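Local coordinates for putative DNA-binding protein (Salmonella typhimurium, PDB 2NMU) that is of unconfirmed function, carries a PPC (DUF296) domain, may bind DNA and assembles as a trimer, at residues Arg45-Ala50 with Leu120-Leu125; Val78-Gly83 with His93-Asp98. All coordinates share one frame; numbering follows the deposited sequence.

Contact 1: residues Arg45-Ala50 with Leu120-Leu125; sequences RAAWIA and LVIGEL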
loop_
_atom_site.group_PDB
_atom_site.type_symbol
_atom_site.label_atom_id
_atom_site.label_comp_id
_atom_site.label_asym_id
_atom_site.label_seq_id
_atom_site.Cartn_x
_atom_site.Cartn_y
_atom_site.Cartn_z
ATOM N N ARG A 45 3.908 8.875 -17.729
ATOM C CA ARG A 45 5.228 9.445 -17.470
ATOM C C ARG A 45 5.597 9.581 -15.990
ATOM O O ARG A 45 6.754 9.831 -15.663
ATOM C CB ARG A 45 5.347 10.827 -18.129
ATOM C CG ARG A 45 5.077 10.865 -19.630
ATOM C CD ARG A 45 5.954 9.883 -20.391
ATOM N NE ARG A 45 7.382 10.081 -20.146
ATOM C CZ ARG A 45 8.084 11.132 -20.564
ATOM N NH1 ARG A 45 7.495 12.098 -21.260
ATOM N NH2 ARG A 45 9.377 11.215 -20.285
ATOM N N ALA A 46 4.622 9.428 -15.103
ATOM C CA ALA A 46 4.876 9.551 -13.668
ATOM C C ALA A 46 3.777 8.800 -12.930
ATOM O O ALA A 46 2.867 9.403 -12.360
ATOM C CB ALA A 46 4.876 11.025 -13.265
ATOM N N ALA A 47 3.879 7.476 -12.937
ATOM C CA ALA A 47 2.872 6.629 -12.319
ATOM C C ALA A 47 3.354 5.867 -11.093
ATOM O O ALA A 47 4.552 5.766 -10.837
ATOM C CB ALA A 47 2.358 5.646 -13.353
ATOM N N TRP A 48 2.403 5.336 -10.330
ATOM C CA TRP A 48 2.744 4.549 -9.151
ATOM C C TRP A 48 1.616 3.567 -8.888
ATOM O O TRP A 48 0.489 3.771 -9.339
ATOM C CB TRP A 48 2.974 5.459 -7.932
ATOM C CG TRP A 48 1.754 5.797 -7.109
ATOM C CD1 TRP A 48 1.329 5.166 -5.971
ATOM C CD2 TRP A 48 0.832 6.871 -7.339
ATOM N NE1 TRP A 48 0.204 5.781 -5.478
ATOM C CE2 TRP A 48 -0.125 6.829 -6.296
ATOM C CE3 TRP A 48 0.721 7.865 -8.324
ATOM C CZ2 TRP A 48 -1.183 7.745 -6.206
ATOM C CZ3 TRP A 48 -0.330 8.778 -8.235
ATOM C CH2 TRP A 48 -1.271 8.709 -7.178
ATOM N N ILE A 49 1.916 2.485 -8.182
ATOM C CA ILE A 49 0.880 1.505 -7.876
ATOM C C ILE A 49 0.115 2.013 -6.659
ATOM O O ILE A 49 0.643 2.041 -5.545
ATOM C CB ILE A 49 1.483 0.125 -7.559
ATOM C CG1 ILE A 49 2.470 -0.276 -8.662
ATOM C CG2 ILE A 49 0.360 -0.916 -7.456
ATOM C CD1 ILE A 49 1.843 -0.396 -10.035
ATOM N N ALA A 50 -1.129 2.420 -6.876
ATOM C CA ALA A 50 -1.951 2.948 -5.794
ATOM C C ALA A 50 -2.682 1.854 -5.023
ATOM O O ALA A 50 -3.105 2.068 -3.891
ATOM C CB ALA A 50 -2.953 3.957 -6.349
ATOM N N LEU A 120 -5.282 -4.167 -10.163
ATOM C CA LEU A 120 -4.439 -3.009 -9.927
ATOM C C LEU A 120 -5.129 -1.678 -10.136
ATOM O O LEU A 120 -5.984 -1.537 -11.005
ATOM C CB LEU A 120 -3.240 -3.045 -10.877
ATOM C CG LEU A 120 -2.211 -4.171 -10.805
ATOM C CD1 LEU A 120 -1.746 -4.532 -12.208
ATOM C CD2 LEU A 120 -1.042 -3.720 -9.946
ATOM N N VAL A 121 -4.747 -0.701 -9.321
ATOM C CA VAL A 121 -5.244 0.654 -9.484
ATOM C C VAL A 121 -3.935 1.414 -9.625
ATOM O O VAL A 121 -3.113 1.426 -8.710
ATOM C CB VAL A 121 -6.013 1.163 -8.256
ATOM C CG1 VAL A 121 -6.387 2.632 -8.456
ATOM C CG2 VAL A 121 -7.273 0.332 -8.053
ATOM N N ILE A 122 -3.727 2.013 -10.789
ATOM C CA ILE A 122 -2.500 2.742 -11.045
ATOM C C ILE A 122 -2.779 4.229 -11.155
ATOM O O ILE A 122 -3.724 4.645 -11.818
ATOM C CB ILE A 122 -1.839 2.238 -12.345
ATOM C CG1 ILE A 122 -1.437 0.769 -12.174
ATOM C CG2 ILE A 122 -0.625 3.095 -12.690
ATOM C CD1 ILE A 122 -0.945 0.104 -13.447
ATOM N N GLY A 123 -1.963 5.021 -10.472
ATOM C CA GLY A 123 -2.121 6.459 -10.524
ATOM C C GLY A 123 -1.075 7.063 -11.440
ATOM O O GLY A 123 0.035 6.549 -11.546
ATOM N N GLU A 124 -1.450 8.141 -12.122
ATOM C CA GLU A 124 -0.558 8.868 -13.024
ATOM C C GLU A 124 -0.629 10.333 -12.577
ATOM O O GLU A 124 -1.709 10.840 -12.290
ATOM C CB GLU A 124 -1.033 8.735 -14.476
ATOM C CG GLU A 124 -0.458 9.789 -15.423
ATOM C CD GLU A 124 0.992 9.541 -15.801
ATOM O OE1 GLU A 124 1.699 8.826 -15.062
ATOM O OE2 GLU A 124 1.434 10.080 -16.840
ATOM N N LEU A 125 0.521 10.994 -12.497
ATOM C CA LEU A 125 0.596 12.393 -12.069
ATOM C C LEU A 125 0.882 13.247 -13.303
ATOM O O LEU A 125 2.035 13.455 -13.664
ATOM C CB LEU A 125 1.721 12.546 -11.038
ATOM C CG LEU A 125 1.573 11.651 -9.798
ATOM C CD1 LEU A 125 2.890 11.578 -9.039
ATOM C CD2 LEU A 125 0.467 12.196 -8.910
#

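Contact 2: residues Val78-Gly83 with His93-Asp98; sequences VISLNG and HLAVSD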
loop_
_atom_site.group_PDB
_atom_site.type_symbol
_atom_site.label_atom_id
_atom_site.label_comp_id
_atom_site.label_asym_id
_atom_site.label_seq_id
_atom_site.Cartn_x
_atom_site.Cartn_y
_atom_site.Cartn_z
ATOM N N VAL A 78 -0.593 -12.137 -3.493
ATOM C CA VAL A 78 0.136 -10.877 -3.506
ATOM C C VAL A 78 -0.418 -10.066 -2.343
ATOM O O VAL A 78 -1.594 -9.715 -2.333
ATOM C CB VAL A 78 -0.096 -10.092 -4.804
ATOM C CG1 VAL A 78 0.497 -8.688 -4.675
ATOM C CG2 VAL A 78 0.536 -10.831 -5.965
ATOM N N ILE A 79 0.424 -9.790 -1.357
ATOM C CA ILE A 79 -0.004 -9.025 -0.191
ATOM C C ILE A 79 0.140 -7.538 -0.477
ATOM O O ILE A 79 -0.723 -6.739 -0.121
ATOM C CB ILE A 79 0.829 -9.415 1.043
ATOM C CG1 ILE A 79 0.587 -10.893 1.361
ATOM C CG2 ILE A 79 0.471 -8.527 2.230
ATOM C CD1 ILE A 79 -0.883 -11.263 1.531
ATOM N N SER A 80 1.243 -7.169 -1.119
ATOM C CA SER A 80 1.462 -5.781 -1.486
ATOM C C SER A 80 2.422 -5.670 -2.665
ATOM O O SER A 80 3.365 -6.446 -2.801
ATOM C CB SER A 80 1.994 -4.972 -0.296
ATOM O OG SER A 80 3.261 -5.428 0.129
ATOM N N LEU A 81 2.145 -4.705 -3.529
ATOM C CA LEU A 81 2.968 -4.432 -4.696
ATOM C C LEU A 81 3.027 -2.908 -4.728
ATOM O O LEU A 81 2.031 -2.246 -5.001
ATOM C CB LEU A 81 2.305 -4.988 -5.959
ATOM C CG LEU A 81 2.928 -4.586 -7.299
ATOM C CD1 LEU A 81 4.426 -4.767 -7.259
ATOM C CD2 LEU A 81 2.309 -5.431 -8.409
ATOM N N ASN A 82 4.198 -2.366 -4.416
ATOM C CA ASN A 82 4.391 -0.925 -4.342
ATOM C C ASN A 82 5.512 -0.402 -5.219
ATOM O O ASN A 82 6.442 -1.127 -5.567
ATOM C CB ASN A 82 4.688 -0.532 -2.897
ATOM C CG ASN A 82 3.447 -0.470 -2.041
ATOM O OD1 ASN A 82 2.627 0.437 -2.189
ATOM N ND2 ASN A 82 3.299 -1.431 -1.135
ATOM N N GLY A 83 5.428 0.873 -5.571
ATOM C CA GLY A 83 6.480 1.448 -6.377
ATOM C C GLY A 83 6.028 2.385 -7.464
ATOM O O GLY A 83 4.837 2.634 -7.671
ATOM N N HIS A 93 8.408 -3.077 -5.549
ATOM C CA HIS A 93 8.696 -4.051 -4.502
ATOM C C HIS A 93 7.457 -4.912 -4.325
ATOM O O HIS A 93 6.334 -4.418 -4.420
ATOM C CB HIS A 93 9.044 -3.355 -3.183
ATOM C CG HIS A 93 10.417 -2.760 -3.162
ATOM N ND1 HIS A 93 11.063 -2.422 -1.993
ATOM C CD2 HIS A 93 11.276 -2.463 -4.165
ATOM C CE1 HIS A 93 12.262 -1.945 -2.277
ATOM N NE2 HIS A 93 12.415 -1.959 -3.586
ATOM N N LEU A 94 7.667 -6.197 -4.057
ATOM C CA LEU A 94 6.573 -7.146 -3.904
ATOM C C LEU A 94 6.682 -7.965 -2.623
ATOM O O LEU A 94 7.778 -8.314 -2.188
ATOM C CB LEU A 94 6.566 -8.098 -5.107
ATOM C CG LEU A 94 5.717 -9.375 -5.062
ATOM C CD1 LEU A 94 4.239 -9.031 -5.242
ATOM C CD2 LEU A 94 6.168 -10.323 -6.168
ATOM N N ALA A 95 5.533 -8.261 -2.028
ATOM C CA ALA A 95 5.463 -9.085 -0.826
ATOM C C ALA A 95 4.410 -10.150 -1.117
ATOM O O ALA A 95 3.302 -9.829 -1.565
ATOM C CB ALA A 95 5.046 -8.246 0.374
ATOM N N VAL A 96 4.754 -11.414 -0.898
ATOM C CA VAL A 96 3.806 -12.498 -1.141
ATOM C C VAL A 96 3.702 -13.401 0.079
ATOM O O VAL A 96 4.618 -13.444 0.899
ATOM C CB VAL A 96 4.220 -13.371 -2.354
ATOM C CG1 VAL A 96 4.178 -12.549 -3.632
ATOM C CG2 VAL A 96 5.611 -13.947 -2.138
ATOM N N SER A 97 2.579 -14.109 0.196
ATOM C CA SER A 97 2.345 -15.038 1.301
ATOM C C SER A 97 2.030 -16.408 0.707
ATOM O O SER A 97 1.377 -16.495 -0.338
ATOM C CB SER A 97 1.176 -14.563 2.177
ATOM O OG SER A 97 -0.047 -14.496 1.458
ATOM N N ASP A 98 2.499 -17.472 1.359
ATOM C CA ASP A 98 2.260 -18.826 0.856
ATOM C C ASP A 98 1.062 -19.509 1.532
ATOM O O ASP A 98 0.374 -18.898 2.357
ATOM C CB ASP A 98 3.533 -19.683 0.980
ATOM C CG ASP A 98 3.925 -19.978 2.417
ATOM O OD1 ASP A 98 3.078 -19.841 3.319
ATOM O OD2 ASP A 98 5.093 -20.375 2.631
HETATM O O HOH W 1 5.063 -3.980 -1.565
#

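Contact 1: residues Arg45-Ala50 with Leu120-Leu125
The carboxylate of Glu124 is gripped by three groups: its OE2 takes the backbone N-H of Arg45 at 2.9 Å in a nearly straight bond (169°) and also pairs in a salt bridge with NH2 of Arg148, while OE1 accepts the N-H of Ala46 at 3.0 Å. Both amides come in on the syn side, moderately tilted out of the carboxylate plane. Glu124 presents its acid this way because CG lies anti to the backbone N (chi1 162°) and the chain then bends at chi2 (75°), bringing the carboxylate alongside the Arg45 and Ala46 backbone, just before strand 47-56. Two N-H groups and a guanidinium around one acid would probably help to stabilise its charged form in these buried surroundings, although the carbonyl oxygen of Ala46 also lies close to OE1 and would partly offset this.

From there the two segments run as antiparallel neighbours, 47-56 and 114-124 being adjacent strands of the antiparallel sheet that forms most of the PPC domain. Trp48 and Gly123 form the hydrogen-bonded pair, with bonds in both directions, and Ala47-Glu124 and Ile49-Ile122 are the non-hydrogen-bonded pairs beside it. Ala46 O receives the N-H of Leu125 at 2.8 Å, and Val121 O that of Ala50.

Gly123 lets the Trp48 indole lie across the neighbouring strand: its CA sits over one face of the six-membered ring, 4.0 Å from the centroid, in a CH-pi contact. Leu125 CD2 approaches CZ3 of Trp48 obliquely at 3.6 Å, the two side chains crossing at about a right angle. NE1 of Trp48 donates a hydrogen bond to Ala50 O of the second subunit, another copy of the protein. On the face carrying Ala47, Ile49 and Ile122, CG2 of Ile122 touches Ala47 CB, while CD1 of Ile49 meets CG1 of Ile122 at 4.1 Å.

Contact 2: residues Val78-Gly83 with His93-Asp98
A classic beta bulge in the hairpin of strands 75-86 and 89-97 sets two residues, Ile79 and Ser80, opposite the single Ala95. Ile79 N donates to Ala95 O at 2.9 Å. The bond from Ser80 N to Ala95 O is weak, 3.4 Å long. Ser80 also closes a hydrogen-bonded pair with Ala95, and Asn82-His93 is the next one.

CB of Ile79 points toward the partner strand; with CG1 anti to the carbonyl carbon (chi1 -63°), a second turn at chi2 (-54°) sets CD1 3.3 Å from Ser97 OG, an apolar methyl against a hydroxyl. Ser80 OG stands between its own N and carbonyl carbon (chi1 64°), close to Ala95 CB. There it donates to a water at 2.9 Å, which also accepts from Asn82 ND2 and donates to His93 O, joining both strands on the face carrying Ser80, Asn82 and His93. On the other face Val78 CG1 meets Leu94 CD1 at 3.8 Å, the side chains crossing at about a right angle, and Leu81 CD1 lies 3.4 Å from His93 O.

The imidazole of His93 leads to the trimer interface, where ND1 bonds Val78 O of the second subunit. The hairpin thus has two chemically distinct faces: a hydrocarbon one packed within the subunit, and a mixed, partly water-bridged one at the interfaces with the other subunits.

Overall arrangement
From the N terminus, strand 15-25 and helix 31-42 precede the first segment, 45-50. The chain then passes through strands 59-62 and 70-73 to reach 78-83, turns back through 93-98 to close the short hairpin of contact 2, and continues by way of strand 103-108 to 120-125, where contact 1 closes a much longer loop. Contact 2 therefore falls wholly within the span of contact 1. Their centres are about 16 Å apart, yet strands 47-56 and 75-86 are neighbours in one sheet, and Ile49 N probably bonds Gly83 O. With that link, the contacts span four adjacent strands of the sheet, 114-124, 47-56, 75-86 and 89-97, and both reach the second subunit.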